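Local coordinates for haloacid dehalogenase domain protein hydrolase (Planctomyces limnophilus, PDB 4OVY), which binds a calcium ion and is probably a hydrolase of the haloacid dehalogenase family, perhaps a phosphatase, at residues Thr40-Gly45 and Val232-Gly237. Residues are numbered along the deposited sequence; the frame is centred on the assembly and turned at random.
Sequences TFDNDG and VGNSDG. With CA (calcium ion), chain J; EDO (1,2-ethanediol), chain H.
The calcium site of this haloacid dehalogenase (HAD) fold lies where parallel strands 38-41 and 230-233 end side by side and their following loops close on the ion. Asp-42 and Asp-44 match the family's DxD motif: Asp-42 gives carboxylate OD2 at 2.3 Å from the calcium, Asp-44 its backbone O, and Asn-234 from the other loop its amide OD1 at 2.4 Å, with two waters beside them. The carboxylate of Asp-42 and the amide of Asn-234 are turned 33° apart. Thr-46 OG1 also hydrogen-bonds Asn-234 OD1, while Asp-42 OD1 forms a salt bridge with Lys-216, which would probably steady the carboxylate. Behind the site, Val-232 N hydrogen-bonds to Thr-40 O at 2.9 Å and Asp-42 N to Val-232 O at 3.0 Å, fixing the strand register just before the first ligand. Phe-41 and Val-232 point the same way onto helix 141-152, both against Met-143. An alanine in place of Phe-41 would probably open a gap beside Val-232 CG2 and leave Leu-147 and Leu-150 of that helix without the ring they pack on. Chi1 of -66° sets Phe-41 CG anti to its carbonyl carbon; the two side chains lie side by side, and Phe-41 CE2 meets Val-232 CG2 at 3.6 Å.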
ATOM      1  N   THR A  40       8.852   4.197  -9.601  1.00 17.56           N
ATOM      2  CA  THR A  40       9.360   4.029  -8.243  1.00 16.69           C
ATOM      3  C   THR A  40      10.753   4.632  -8.087  1.00 17.95           C
ATOM      4  O   THR A  40      11.628   4.450  -8.940  1.00 21.10           O
ATOM      5  CB  THR A  40       9.394   2.546  -7.819  1.00 16.99           C
ATOM      6  OG1 THR A  40      10.131   1.775  -8.777  1.00 17.69           O
ATOM      7  CG2 THR A  40       7.997   1.998  -7.680  1.00 17.48           C
ATOM      8  N   PHE A  41      10.937   5.348  -6.984  1.00 16.87           N
ATOM      9  CA  PHE A  41      12.200   5.984  -6.634  1.00 18.30           C
ATOM     10  C   PHE A  41      12.670   5.488  -5.275  1.00 18.47           C
ATOM     11  O   PHE A  41      11.895   5.448  -4.323  1.00 17.35           O
ATOM     12  CB  PHE A  41      12.017   7.501  -6.504  1.00 19.79           C
ATOM     13  CG  PHE A  41      11.667   8.192  -7.790  1.00 19.57           C
ATOM     14  CD1 PHE A  41      10.352   8.252  -8.230  1.00 20.98           C
ATOM     15  CD2 PHE A  41      12.649   8.807  -8.550  1.00 21.73           C
ATOM     16  CE1 PHE A  41      10.031   8.891  -9.416  1.00 21.79           C
ATOM     17  CE2 PHE A  41      12.331   9.447  -9.740  1.00 24.45           C
ATOM     18  CZ  PHE A  41      11.021   9.491 -10.167  1.00 22.41           C
ATOM     19  N   ASP A  42      13.950   5.160  -5.163  1.00 18.83           N
ATOM     20  CA  ASP A  42      14.577   5.130  -3.849  1.00 19.71           C
ATOM     21  C   ASP A  42      14.608   6.569  -3.311  1.00 19.41           C
ATOM     22  O   ASP A  42      14.461   7.531  -4.082  1.00 18.88           O
ATOM     23  CB  ASP A  42      15.988   4.559  -3.945  1.00 22.51           C
ATOM     24  CG  ASP A  42      16.545   4.118  -2.603  1.00 28.17           C
ATOM     25  OD1 ASP A  42      15.838   4.118  -1.577  1.00 27.07           O
ATOM     26  OD2 ASP A  42      17.723   3.752  -2.581  1.00 41.59           O
ATOM     27  N   ASN A  43      14.793   6.716  -2.001  1.00 20.51           N
ATOM     28  CA  ASN A  43      14.908   8.038  -1.382  1.00 21.21           C
ATOM     29  C   ASN A  43      16.370   8.413  -1.103  1.00 20.20           C
ATOM     30  O   ASN A  43      16.948   9.242  -1.804  1.00 19.13           O
ATOM     31  CB  ASN A  43      14.071   8.104  -0.094  1.00 20.60           C
ATOM     32  CG  ASN A  43      14.024   9.506   0.505  1.00 21.69           C
ATOM     33  OD1 ASN A  43      14.025  10.509  -0.216  1.00 21.50           O
ATOM     34  ND2 ASN A  43      13.979   9.581   1.828  1.00 20.53           N
ATOM     35  N   ASP A  44      16.968   7.781  -0.095  1.00 21.03           N
ATOM     36  CA  ASP A  44      18.359   8.067   0.289  1.00 20.49           C
ATOM     37  C   ASP A  44      19.286   7.921  -0.921  1.00 19.43           C
ATOM     38  O   ASP A  44      19.334   6.865  -1.523  1.00 22.21           O
ATOM     39  CB  ASP A  44      18.832   7.101   1.379  1.00 20.45           C
ATOM     40  CG  ASP A  44      18.052   7.228   2.678  1.00 24.17           C
ATOM     41  OD1 ASP A  44      17.538   8.322   3.002  1.00 25.35           O
ATOM     42  OD2 ASP A  44      17.969   6.213   3.393  1.00 30.67           O
ATOM     43  N   GLY A  45      20.001   8.983  -1.277  1.00 18.53           N
ATOM     44  CA  GLY A  45      20.979   8.938  -2.359  1.00 18.83           C
ATOM     45  C   GLY A  45      20.394   9.050  -3.756  1.00 18.30           C
ATOM     46  O   GLY A  45      21.137   9.116  -4.735  1.00 18.70           O
ATOM     47  N   VAL A 232      14.048   4.538 -10.507  1.00 19.33           N
ATOM     48  CA  VAL A 232      15.295   5.243 -10.305  1.00 19.59           C
ATOM     49  C   VAL A 232      15.863   4.895  -8.931  1.00 18.97           C
ATOM     50  O   VAL A 232      15.166   4.970  -7.916  1.00 17.61           O
ATOM     51  CB  VAL A 232      15.132   6.773 -10.418  1.00 21.73           C
ATOM     52  CG1 VAL A 232      16.497   7.445 -10.398  1.00 21.89           C
ATOM     53  CG2 VAL A 232      14.350   7.139 -11.678  1.00 22.00           C
ATOM     54  N   GLY A 233      17.133   4.510  -8.920  1.00 18.06           N
ATOM     55  CA  GLY A 233      17.842   4.186  -7.690  1.00 17.58           C
ATOM     56  C   GLY A 233      19.242   4.755  -7.747  1.00 20.35           C
ATOM     57  O   GLY A 233      19.554   5.553  -8.642  1.00 19.05           O
ATOM     58  N   ASN A 234      20.086   4.364  -6.792  1.00 19.36           N
ATOM     59  CA  ASN A 234      21.481   4.813  -6.781  1.00 19.57           C
ATOM     60  C   ASN A 234      22.482   3.807  -6.211  1.00 19.35           C
ATOM     61  O   ASN A 234      23.683   4.034  -6.301  1.00 19.66           O
ATOM     62  CB  ASN A 234      21.621   6.105  -5.983  1.00 20.39           C
ATOM     63  CG  ASN A 234      21.466   5.877  -4.495  1.00 20.71           C
ATOM     64  OD1 ASN A 234      20.399   5.496  -4.031  1.00 23.44           O
ATOM     65  ND2 ASN A 234      22.537   6.091  -3.740  1.00 21.53           N
ATOM     66  N   SER A 235      22.013   2.716  -5.616  1.00 19.26           N
ATOM     67  CA  SER A 235      22.922   1.806  -4.928  1.00 18.95           C
ATOM     68  C   SER A 235      22.629   0.356  -5.276  1.00 20.05           C
ATOM     69  O   SER A 235      21.634   0.038  -5.932  1.00 18.47           O
ATOM     70  CB  SER A 235      22.815   2.023  -3.420  1.00 19.77           C
ATOM     71  OG  SER A 235      21.643   1.404  -2.904  1.00 22.17           O
ATOM     72  N   ASP A 236      23.499  -0.533  -4.822  1.00 21.12           N
ATOM     73  CA  ASP A 236      23.312  -1.954  -5.067  1.00 19.92           C
ATOM     74  C   ASP A 236      22.054  -2.513  -4.402  1.00 20.12           C
ATOM     75  O   ASP A 236      21.515  -3.507  -4.861  1.00 20.60           O
ATOM     76  CB  ASP A 236      24.553  -2.737  -4.646  1.00 21.12           C
ATOM     77  CG  ASP A 236      25.714  -2.555  -5.611  1.00 24.28           C
ATOM     78  OD1 ASP A 236      25.580  -1.813  -6.627  1.00 23.84           O
ATOM     79  OD2 ASP A 236      26.779  -3.159  -5.354  1.00 25.44           O
ATOM     80  N   GLY A 237      21.584  -1.864  -3.336  1.00 19.59           N
ATOM     81  CA  GLY A 237      20.290  -2.190  -2.739  1.00 20.12           C
ATOM     82  C   GLY A 237      19.085  -1.984  -3.653  1.00 18.32           C
ATOM     83  O   GLY A 237      18.004  -2.489  -3.362  1.00 18.63           O
TER
HETATM   84 CA    CA J 409      19.812   4.482  -1.915  1.00 55.54          CA
HETATM   85  C1  EDO H 407      18.390   3.233   4.099  1.00 45.13           C
HETATM   86  O1  EDO H 407      18.272   3.745   2.761  1.00 39.85           O
HETATM   87  C2  EDO H 407      19.028   1.849   4.079  1.00 47.62           C
HETATM   88  O2  EDO H 407      18.487   1.074   3.001  1.00 49.82           O
HETATM   89  O   HOH W   1      19.264   1.733  -2.193  1.00 53.20           O
HETATM   90  O   HOH W   2      21.233   4.155  -0.421  1.00 35.48           O